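PDB 1TQ5: quercetin 2,3-dioxygenase from Escherichia coli, which cleaves quercetin with molecular oxygen in vitro as a metal-dependent dioxygenase of the pirin family, its physiological role being unknown. Local coordinates for residues S38-V42 with I117-P121; M62-V68 with G88-S94; R129-F135 with G152-H157. One frame throughout, in Å; residues are numbered along the deposited sequence.

Contact 1: residues S38-V42 with I117-P121; sequences SALRV and IWIMP
R41 and V42 both face W118, which makes this pairing of strands 40-48 and 112-119 a classic beta bulge in the N-terminal cupin domain. W118 O takes the N of R41 at 3.0 Å and, weakly, the N of V42 at 3.4 Å. W118 N bonds back to V42 O. Beyond the bulge, M120 N bonds to A39 O. Packing is tight around V42. It lies beside W118, the two side chains pointing the same way, with V42 CB 3.5 Å from W118 CB. V42 CG2 sits over one face of the indole, 3.4 Å above its plane and toward the rim. The ring of H59, a metal-binding residue, meets the same indole at about 90°. The opposite face of the sheet is buried too. There L40 CD1 packs on I117 CG2 at 3.6 Å, and F226 from the C-terminal cupin domain touches both residues. The side at R41 and M120 is partly exposed, and few atoms meet there. The R41 chain bends at chi2 (-53°). The selenium and end methyl of M120, a selenomethionine, lie against R41 NH2, with M120 CE 3.0 Å from it.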
loop_
_atom_site.group_PDB
_atom_site.type_symbol
_atom_site.label_atom_id
_atom_site.label_comp_id
_atom_site.label_asym_id
_atom_site.label_seq_id
_atom_site.Cartn_x
_atom_site.Cartn_y
_atom_site.Cartn_z
ATOM N N SER A 38 12.807 1.462 -3.282
ATOM C CA SER A 38 13.410 0.792 -2.130
ATOM C C SER A 38 12.725 -0.568 -1.969
ATOM O O SER A 38 12.573 -1.298 -2.949
ATOM C CB SER A 38 13.244 1.633 -0.858
ATOM O OG SER A 38 13.890 1.017 0.249
ATOM N N ALA A 39 12.303 -0.905 -0.751
ATOM C CA ALA A 39 11.635 -2.186 -0.502
ATOM C C ALA A 39 10.197 -2.214 -1.041
ATOM O O ALA A 39 9.567 -3.272 -1.097
ATOM C CB ALA A 39 11.635 -2.497 0.991
ATOM N N LEU A 40 9.680 -1.054 -1.429
ATOM C CA LEU A 40 8.323 -0.972 -1.971
ATOM C C LEU A 40 8.383 -1.349 -3.445
ATOM O O LEU A 40 8.908 -0.602 -4.269
ATOM C CB LEU A 40 7.775 0.446 -1.804
ATOM C CG LEU A 40 6.309 0.667 -2.176
ATOM C CD1 LEU A 40 5.423 -0.305 -1.401
ATOM C CD2 LEU A 40 5.929 2.107 -1.881
ATOM N N ARG A 41 7.841 -2.514 -3.776
ATOM C CA ARG A 41 7.892 -2.997 -5.142
ATOM C C ARG A 41 6.612 -2.856 -5.956
ATOM O O ARG A 41 6.669 -2.636 -7.164
ATOM C CB ARG A 41 8.330 -4.469 -5.145
ATOM C CG ARG A 41 9.735 -4.715 -4.582
ATOM C CD ARG A 41 10.765 -3.839 -5.279
ATOM N NE ARG A 41 12.135 -4.205 -4.940
ATOM C CZ ARG A 41 12.721 -5.342 -5.305
ATOM N NH1 ARG A 41 12.055 -6.236 -6.027
ATOM N NH2 ARG A 41 13.976 -5.587 -4.950
ATOM N N VAL A 42 5.464 -2.975 -5.300
ATOM C CA VAL A 42 4.188 -2.900 -6.005
ATOM C C VAL A 42 3.093 -2.118 -5.269
ATOM O O VAL A 42 2.954 -2.213 -4.049
ATOM C CB VAL A 42 3.638 -4.327 -6.266
ATOM C CG1 VAL A 42 2.343 -4.264 -7.053
ATOM C CG2 VAL A 42 4.673 -5.170 -7.005
ATOM N N ILE A 117 -0.457 -3.985 -2.069
ATOM C CA ILE A 117 0.924 -3.556 -1.858
ATOM C C ILE A 117 1.905 -4.716 -1.653
ATOM O O ILE A 117 1.639 -5.620 -0.867
ATOM C CB ILE A 117 1.002 -2.646 -0.614
ATOM C CG1 ILE A 117 -0.071 -1.550 -0.698
ATOM C CG2 ILE A 117 2.394 -2.055 -0.482
ATOM C CD1 ILE A 117 0.034 -0.673 -1.919
ATOM N N TRP A 118 3.041 -4.678 -2.348
ATOM C CA TRP A 118 4.063 -5.718 -2.207
ATOM C C TRP A 118 5.336 -5.118 -1.632
ATOM O O TRP A 118 5.860 -4.129 -2.150
ATOM C CB TRP A 118 4.403 -6.362 -3.553
ATOM C CG TRP A 118 3.330 -7.233 -4.147
ATOM C CD1 TRP A 118 1.982 -7.158 -3.919
ATOM C CD2 TRP A 118 3.510 -8.238 -5.150
ATOM N NE1 TRP A 118 1.315 -8.049 -4.723
ATOM C CE2 TRP A 118 2.228 -8.725 -5.489
ATOM C CE3 TRP A 118 4.630 -8.770 -5.800
ATOM C CZ2 TRP A 118 2.035 -9.721 -6.454
ATOM C CZ3 TRP A 118 4.439 -9.759 -6.760
ATOM C CH2 TRP A 118 3.149 -10.223 -7.076
ATOM N N ILE A 119 5.833 -5.724 -0.561
ATOM C CA ILE A 119 7.047 -5.254 0.083
ATOM C C ILE A 119 8.081 -6.372 0.137
ATOM O O ILE A 119 7.810 -7.456 0.651
ATOM C CB ILE A 119 6.741 -4.754 1.504
ATOM C CG1 ILE A 119 5.852 -3.512 1.416
ATOM C CG2 ILE A 119 8.043 -4.436 2.256
ATOM C CD1 ILE A 119 5.306 -3.057 2.745
HETATM N N MSE A 120 9.261 -6.116 -0.414
HETATM C CA MSE A 120 10.315 -7.122 -0.403
HETATM C C MSE A 120 10.787 -7.374 1.021
HETATM O O MSE A 120 11.142 -6.446 1.736
HETATM C CB MSE A 120 11.511 -6.672 -1.243
HETATM C CG MSE A 120 12.703 -7.602 -1.103
HETATM SE SE MSE A 120 14.151 -7.083 -2.025
HETATM C CE MSE A 120 14.055 -8.201 -3.439
ATOM N N PRO A 121 10.792 -8.641 1.454
ATOM C CA PRO A 121 11.244 -8.928 2.816
ATOM C C PRO A 121 12.767 -8.862 2.865
ATOM O O PRO A 121 13.440 -9.334 1.949
ATOM C CB PRO A 121 10.707 -10.333 3.058
ATOM C CG PRO A 121 10.827 -10.964 1.698
ATOM C CD PRO A 121 10.328 -9.866 0.777
#

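Contact 2: residues M62-V68 with G88-S94; sequences MEILTYV and GEFQIMS. With CD (cadmium ion), chain E.
I64 and T66 form the hydrogen-bonded pairs of this ladder, with M93 and Q91. I64 N donates to M93 O at 2.7 Å, and T66 N to Q91 O at 2.9 Å. The bonds back from M93 N and Q91 N are more bent. Past Y67 the pairing goes on as V68 N to E89 O and G88 N to V68 O.

Side-chain polar bonds come next. S94 OG donates to E63 OE2 at 2.6 Å, on the syn side and 23° out of the carboxylate plane. R129 also grips this pair, through a salt bridge to E63 and a bond to S94. On the other face Q91 NE2 donates to T66 OG1 at 3.0 Å, almost straight and in the amide plane. T66 OG1 also bonds to Q116, and Q91 OE1 to the hydroxyl of Y130.

The two strands, 63-70 and 90-94, are antiparallel neighbours in the larger sheet of the N-terminal cupin barrel. E63, L65, Y67, F90, I92 and S94 line one face of it.

Aromatic packing lies on that face. The Y67 and F90 rings make an offset stack, centroids 4.2 Å apart and planes at 9°. Y67 CG is anti to its N (chi1 180°), which carries the ring out to meet F90. L65 CD1 adds an apolar contact with F90 CD1 at 4.0 Å. The Y67 hydroxyl bonds to E222 of the C-terminal domain.

E89 holds a cadmium ion with both carboxylate oxygens, OE1 at 2.5 Å, and a water is a further ligand. This ion is separate from the metal site of H57, H59 and H101.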
loop_
_atom_site.group_PDB
_atom_site.type_symbol
_atom_site.label_atom_id
_atom_site.label_comp_id
_atom_site.label_asym_id
_atom_site.label_seq_id
_atom_site.Cartn_x
_atom_site.Cartn_y
_atom_site.Cartn_z
HETATM N N MSE A 62 7.954 -12.590 -0.228
HETATM C CA MSE A 62 7.332 -11.289 -0.469
HETATM C C MSE A 62 6.243 -11.018 0.563
HETATM O O MSE A 62 5.482 -11.919 0.926
HETATM C CB MSE A 62 6.730 -11.245 -1.883
HETATM C CG MSE A 62 6.317 -9.859 -2.381
HETATM SE SE MSE A 62 7.684 -8.732 -2.802
HETATM C CE MSE A 62 8.134 -9.334 -4.415
ATOM N N GLU A 63 6.190 -9.783 1.050
ATOM C CA GLU A 63 5.180 -9.377 2.022
ATOM C C GLU A 63 4.061 -8.733 1.215
ATOM O O GLU A 63 4.276 -7.711 0.560
ATOM C CB GLU A 63 5.754 -8.355 3.013
ATOM C CG GLU A 63 6.960 -8.853 3.811
ATOM C CD GLU A 63 6.602 -9.937 4.819
ATOM O OE1 GLU A 63 6.085 -9.602 5.906
ATOM O OE2 GLU A 63 6.829 -11.128 4.519
ATOM N N ILE A 64 2.879 -9.337 1.247
ATOM C CA ILE A 64 1.738 -8.817 0.500
ATOM C C ILE A 64 0.714 -8.171 1.421
ATOM O O ILE A 64 0.077 -8.844 2.231
ATOM C CB ILE A 64 1.032 -9.930 -0.296
ATOM C CG1 ILE A 64 2.053 -10.726 -1.110
ATOM C CG2 ILE A 64 -0.011 -9.316 -1.220
ATOM C CD1 ILE A 64 2.811 -9.904 -2.123
ATOM N N LEU A 65 0.555 -6.860 1.282
ATOM C CA LEU A 65 -0.385 -6.114 2.103
ATOM C C LEU A 65 -1.592 -5.645 1.299
ATOM O O LEU A 65 -1.446 -5.152 0.183
ATOM C CB LEU A 65 0.310 -4.898 2.706
ATOM C CG LEU A 65 -0.607 -3.873 3.373
ATOM C CD1 LEU A 65 -1.073 -4.396 4.722
ATOM C CD2 LEU A 65 0.142 -2.566 3.535
ATOM N N THR A 66 -2.782 -5.797 1.873
ATOM C CA THR A 66 -4.008 -5.359 1.214
ATOM C C THR A 66 -4.731 -4.303 2.060
ATOM O O THR A 66 -4.862 -4.458 3.271
ATOM C CB THR A 66 -4.999 -6.525 1.012
ATOM O OG1 THR A 66 -4.347 -7.611 0.336
ATOM C CG2 THR A 66 -6.196 -6.062 0.192
ATOM N N TYR A 67 -5.177 -3.231 1.417
ATOM C CA TYR A 67 -5.932 -2.180 2.090
ATOM C C TYR A 67 -7.235 -1.999 1.315
ATOM O O TYR A 67 -7.224 -1.575 0.160
ATOM C CB TYR A 67 -5.142 -0.866 2.122
ATOM C CG TYR A 67 -5.877 0.269 2.806
ATOM C CD1 TYR A 67 -6.710 0.028 3.903
ATOM C CD2 TYR A 67 -5.725 1.586 2.376
ATOM C CE1 TYR A 67 -7.374 1.067 4.553
ATOM C CE2 TYR A 67 -6.383 2.636 3.021
ATOM C CZ TYR A 67 -7.207 2.366 4.109
ATOM O OH TYR A 67 -7.857 3.390 4.756
ATOM N N VAL A 68 -8.352 -2.353 1.950
ATOM C CA VAL A 68 -9.664 -2.250 1.321
ATOM C C VAL A 68 -10.253 -0.856 1.502
ATOM O O VAL A 68 -10.413 -0.375 2.624
ATOM C CB VAL A 68 -10.645 -3.286 1.905
ATOM C CG1 VAL A 68 -11.967 -3.232 1.154
ATOM C CG2 VAL A 68 -10.035 -4.688 1.819
ATOM N N GLY A 88 -11.731 -0.168 4.918
ATOM C CA GLY A 88 -11.111 0.457 6.071
ATOM C C GLY A 88 -10.119 -0.452 6.774
ATOM O O GLY A 88 -9.310 0.011 7.577
ATOM N N GLU A 89 -10.165 -1.747 6.476
ATOM C CA GLU A 89 -9.251 -2.675 7.127
ATOM C C GLU A 89 -8.059 -3.103 6.282
ATOM O O GLU A 89 -8.005 -2.863 5.076
ATOM C CB GLU A 89 -10.016 -3.902 7.621
ATOM C CG GLU A 89 -11.029 -3.565 8.707
ATOM C CD GLU A 89 -11.623 -4.795 9.353
ATOM O OE1 GLU A 89 -11.099 -5.904 9.111
ATOM O OE2 GLU A 89 -12.607 -4.650 10.110
ATOM N N PHE A 90 -7.101 -3.739 6.945
ATOM C CA PHE A 90 -5.880 -4.215 6.314
ATOM C C PHE A 90 -5.731 -5.709 6.549
ATOM O O PHE A 90 -6.423 -6.297 7.375
ATOM C CB PHE A 90 -4.655 -3.536 6.940
ATOM C CG PHE A 90 -4.543 -2.063 6.658
ATOM C CD1 PHE A 90 -3.857 -1.604 5.538
ATOM C CD2 PHE A 90 -5.088 -1.132 7.533
ATOM C CE1 PHE A 90 -3.712 -0.234 5.299
ATOM C CE2 PHE A 90 -4.951 0.235 7.303
ATOM C CZ PHE A 90 -4.259 0.686 6.183
ATOM N N GLN A 91 -4.807 -6.313 5.815
ATOM C CA GLN A 91 -4.489 -7.718 5.967
ATOM C C GLN A 91 -3.075 -7.818 5.422
ATOM O O GLN A 91 -2.697 -7.057 4.534
ATOM C CB GLN A 91 -5.446 -8.611 5.164
ATOM C CG GLN A 91 -5.120 -8.774 3.677
ATOM C CD GLN A 91 -6.107 -9.681 2.956
ATOM O OE1 GLN A 91 -6.810 -10.471 3.581
ATOM N NE2 GLN A 91 -6.152 -9.576 1.633
ATOM N N ILE A 92 -2.274 -8.712 5.981
ATOM C CA ILE A 92 -0.923 -8.873 5.479
ATOM C C ILE A 92 -0.589 -10.350 5.419
ATOM O O ILE A 92 -1.054 -11.139 6.245
ATOM C CB ILE A 92 0.111 -8.124 6.351
ATOM C CG1 ILE A 92 1.479 -8.148 5.658
ATOM C CG2 ILE A 92 0.200 -8.755 7.727
ATOM C CD1 ILE A 92 2.524 -7.266 6.318
HETATM N N MSE A 93 0.207 -10.721 4.426
HETATM C CA MSE A 93 0.605 -12.105 4.236
HETATM C C MSE A 93 2.069 -12.177 3.809
HETATM O O MSE A 93 2.515 -11.405 2.958
HETATM C CB MSE A 93 -0.284 -12.731 3.161
HETATM C CG MSE A 93 -0.096 -14.216 2.925
HETATM SE SE MSE A 93 -1.222 -14.789 1.621
HETATM C CE MSE A 93 -0.221 -14.462 0.158
ATOM N N SER A 94 2.814 -13.090 4.417
ATOM C CA SER A 94 4.214 -13.292 4.076
ATOM C C SER A 94 4.280 -14.579 3.267
ATOM O O SER A 94 3.962 -15.650 3.780
ATOM C CB SER A 94 5.065 -13.443 5.341
ATOM O OG SER A 94 5.102 -12.243 6.092
HETATM CD CD CD E . -12.684 -7.195 10.624
HETATM O O HOH W 1 -11.852 -9.199 9.144
#

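Contact 3: residues R129-F135 with G152-H157; sequences RYEQRRF and GSLKVH
R129 grips the backbone of K155 and links the two cupin domains. Strand 129-133 is the edge of the N-terminal sheet, and strand 154-155 is the edge of a C-terminal one. They do not pair as strands: the nearest CA atoms, of R133 and L154, are 7.3 Å apart. Side chains fill the gap.

From CB, which points toward 152-157, the R129 chain goes to a CG wedged between N and the carbonyl carbon (chi1 60°). It then bends at chi2 (117°), and CG and CD pass S94 OG. NE donates to that hydroxyl. H157 NE2 lies over one face of the guanidinium, 3.9 Å from R129 NE, the ring plane turned 70° from it. At the tip, NH1 and NH2 both donate end-on to K155 O, NH1 at 2.8 Å. They approach from one side, above the carbonyl plane. NH1 also makes a salt bridge with E131 OE2 at 2.9 Å, and NH2 makes one with E63. An alanine in place of R129 is likely to leave K155 O without these two donors and the carboxylates of E131 and E63 without their shared cation.

E131 has a second route across. Its OE1 accepts from a water at 2.6 Å, and that water accepts from K155 N. Farther along, L154 CD2 packs on R133 CB at 3.7 Å. G152 O lies at the edge of the F135 ring, and R133 CG covers one face of that ring.

All five N-H groups of the R129 guanidinium are engaged. The two carboxylates, both of the N-terminal sheet, probably balance its charge and hold the group in place. The bonds that cross to the C-terminal domain end on a neutral carbonyl, K155 O, which the cation would probably polarise.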
loop_
_atom_site.group_PDB
_atom_site.type_symbol
_atom_site.label_atom_id
_atom_site.label_comp_id
_atom_site.label_asym_id
_atom_site.label_seq_id
_atom_site.Cartn_x
_atom_site.Cartn_y
_atom_site.Cartn_z
ATOM N N ARG A 129 2.974 -16.737 6.895
ATOM C CA ARG A 129 2.106 -16.246 7.958
ATOM C C ARG A 129 1.027 -15.327 7.406
ATOM O O ARG A 129 1.217 -14.669 6.382
ATOM C CB ARG A 129 2.925 -15.494 9.003
ATOM C CG ARG A 129 3.660 -14.300 8.437
ATOM C CD ARG A 129 3.188 -13.000 9.059
ATOM N NE ARG A 129 3.742 -11.857 8.340
ATOM C CZ ARG A 129 3.659 -10.596 8.746
ATOM N NH1 ARG A 129 3.041 -10.297 9.883
ATOM N NH2 ARG A 129 4.201 -9.635 8.011
ATOM N N TYR A 130 -0.110 -15.291 8.091
ATOM C CA TYR A 130 -1.216 -14.446 7.678
ATOM C C TYR A 130 -1.823 -13.730 8.868
ATOM O O TYR A 130 -2.264 -14.364 9.829
ATOM C CB TYR A 130 -2.312 -15.257 6.992
ATOM C CG TYR A 130 -3.516 -14.408 6.656
ATOM C CD1 TYR A 130 -3.452 -13.452 5.644
ATOM C CD2 TYR A 130 -4.696 -14.509 7.398
ATOM C CE1 TYR A 130 -4.526 -12.612 5.378
ATOM C CE2 TYR A 130 -5.777 -13.673 7.142
ATOM C CZ TYR A 130 -5.683 -12.724 6.129
ATOM O OH TYR A 130 -6.736 -11.875 5.878
ATOM N N GLU A 131 -1.853 -12.407 8.796
ATOM C CA GLU A 131 -2.421 -11.614 9.868
ATOM C C GLU A 131 -3.390 -10.568 9.343
ATOM O O GLU A 131 -3.273 -10.086 8.212
ATOM C CB GLU A 131 -1.311 -10.939 10.677
ATOM C CG GLU A 131 -0.457 -11.915 11.460
ATOM C CD GLU A 131 0.470 -11.217 12.430
ATOM O OE1 GLU A 131 -0.035 -10.575 13.376
ATOM O OE2 GLU A 131 1.700 -11.307 12.241
ATOM N N GLN A 132 -4.361 -10.232 10.177
ATOM C CA GLN A 132 -5.365 -9.247 9.822
ATOM C C GLN A 132 -5.638 -8.472 11.094
ATOM O O GLN A 132 -5.610 -9.046 12.183
ATOM C CB GLN A 132 -6.634 -9.955 9.341
ATOM C CG GLN A 132 -7.628 -9.084 8.590
ATOM C CD GLN A 132 -8.460 -8.192 9.495
ATOM O OE1 GLN A 132 -9.074 -8.661 10.456
ATOM N NE2 GLN A 132 -8.495 -6.900 9.182
ATOM N N ARG A 133 -5.888 -7.174 10.966
ATOM C CA ARG A 133 -6.164 -6.358 12.142
ATOM C C ARG A 133 -7.170 -5.252 11.884
ATOM O O ARG A 133 -7.210 -4.660 10.800
ATOM C CB ARG A 133 -4.869 -5.737 12.682
ATOM C CG ARG A 133 -5.075 -4.824 13.897
ATOM C CD ARG A 133 -3.830 -4.774 14.760
ATOM N NE ARG A 133 -4.067 -4.148 16.060
ATOM C CZ ARG A 133 -3.221 -4.221 17.086
ATOM N NH1 ARG A 133 -2.087 -4.897 16.964
ATOM N NH2 ARG A 133 -3.496 -3.612 18.231
ATOM N N ARG A 134 -7.990 -4.988 12.893
ATOM C CA ARG A 134 -8.975 -3.928 12.811
ATOM C C ARG A 134 -8.542 -2.821 13.755
ATOM O O ARG A 134 -8.625 -2.966 14.980
ATOM C CB ARG A 134 -10.357 -4.423 13.218
ATOM C CG ARG A 134 -11.367 -3.304 13.317
ATOM C CD ARG A 134 -12.771 -3.830 13.418
ATOM N NE ARG A 134 -13.729 -2.736 13.487
ATOM C CZ ARG A 134 -14.994 -2.835 13.100
ATOM N NH1 ARG A 134 -15.447 -3.983 12.613
ATOM N NH2 ARG A 134 -15.804 -1.791 13.204
ATOM N N PHE A 135 -8.068 -1.726 13.170
ATOM C CA PHE A 135 -7.608 -0.567 13.924
ATOM C C PHE A 135 -8.804 0.313 14.252
ATOM O O PHE A 135 -9.808 0.304 13.536
ATOM C CB PHE A 135 -6.605 0.238 13.091
ATOM C CG PHE A 135 -5.368 -0.533 12.710
ATOM C CD1 PHE A 135 -4.295 -0.638 13.593
ATOM C CD2 PHE A 135 -5.278 -1.162 11.476
ATOM C CE1 PHE A 135 -3.155 -1.356 13.249
ATOM C CE2 PHE A 135 -4.139 -1.885 11.124
ATOM C CZ PHE A 135 -3.076 -1.980 12.015
ATOM N N GLY A 152 0.652 -1.454 18.517
ATOM C CA GLY A 152 -0.530 -2.006 17.880
ATOM C C GLY A 152 -0.492 -2.165 16.371
ATOM O O GLY A 152 -1.531 -2.384 15.745
ATOM N N SER A 153 0.692 -2.067 15.781
ATOM C CA SER A 153 0.828 -2.220 14.339
ATOM C C SER A 153 1.037 -3.697 13.992
ATOM O O SER A 153 1.308 -4.519 14.871
ATOM C CB SER A 153 2.023 -1.404 13.837
ATOM O OG SER A 153 3.241 -1.907 14.364
ATOM N N LEU A 154 0.905 -4.026 12.711
ATOM C CA LEU A 154 1.109 -5.394 12.252
ATOM C C LEU A 154 2.587 -5.557 11.909
ATOM O O LEU A 154 3.225 -4.624 11.416
ATOM C CB LEU A 154 0.259 -5.676 11.006
ATOM C CG LEU A 154 -1.251 -5.865 11.178
ATOM C CD1 LEU A 154 -1.923 -5.910 9.811
ATOM C CD2 LEU A 154 -1.523 -7.154 11.947
ATOM N N LYS A 155 3.139 -6.737 12.168
ATOM C CA LYS A 155 4.547 -6.967 11.870
ATOM C C LYS A 155 4.811 -7.121 10.381
ATOM O O LYS A 155 4.011 -7.696 9.646
ATOM C CB LYS A 155 5.069 -8.211 12.597
ATOM C CG LYS A 155 6.520 -8.533 12.246
ATOM C CD LYS A 155 7.170 -9.473 13.247
ATOM C CE LYS A 155 7.431 -8.772 14.572
ATOM N NZ LYS A 155 8.075 -9.680 15.570
ATOM N N VAL A 156 5.941 -6.585 9.944
ATOM C CA VAL A 156 6.350 -6.685 8.554
ATOM C C VAL A 156 7.813 -7.100 8.616
ATOM O O VAL A 156 8.580 -6.562 9.412
ATOM C CB VAL A 156 6.177 -5.326 7.802
ATOM C CG1 VAL A 156 7.109 -4.273 8.370
ATOM C CG2 VAL A 156 6.419 -5.522 6.312
ATOM N N HIS A 157 8.189 -8.083 7.803
ATOM C CA HIS A 157 9.561 -8.584 7.777
ATOM C C HIS A 157 10.464 -7.724 6.900
ATOM O O HIS A 157 11.047 -8.199 5.926
ATOM C CB HIS A 157 9.574 -10.030 7.280
ATOM C CG HIS A 157 8.849 -10.979 8.181
ATOM N ND1 HIS A 157 9.293 -11.286 9.450
ATOM C CD2 HIS A 157 7.703 -11.678 8.004
ATOM C CE1 HIS A 157 8.452 -12.134 10.014
ATOM N NE2 HIS A 157 7.479 -12.387 9.159
HETATM O O HOH W 2 1.834 -8.827 13.769
#

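How the contacts relate
Contacts 1 and 2 meet in one sheet, where strands 112-119 and 63-70 are neighbours. I119 N lies 2.8 Å from E63 O, a probable hydrogen bond. W118 CD1 packs on I64 CD1 at 3.4 Å. Strand 129-133 of contact 3 continues this sheet beyond 90-94; contacts 2 and 3 have centres about 8 Å apart. P121 CB reaches H157 O at 3.6 Å. The metal site of H57, H59 and H101 lies by contacts 1 and 2: the W118 side chain is about 3 Å from that of H59 and about 5 Å from a bound cadmium, and that of M93 about 4 Å from H101. The cadmium on E89 is a different ion, about 4 Å from the Q132 side chain.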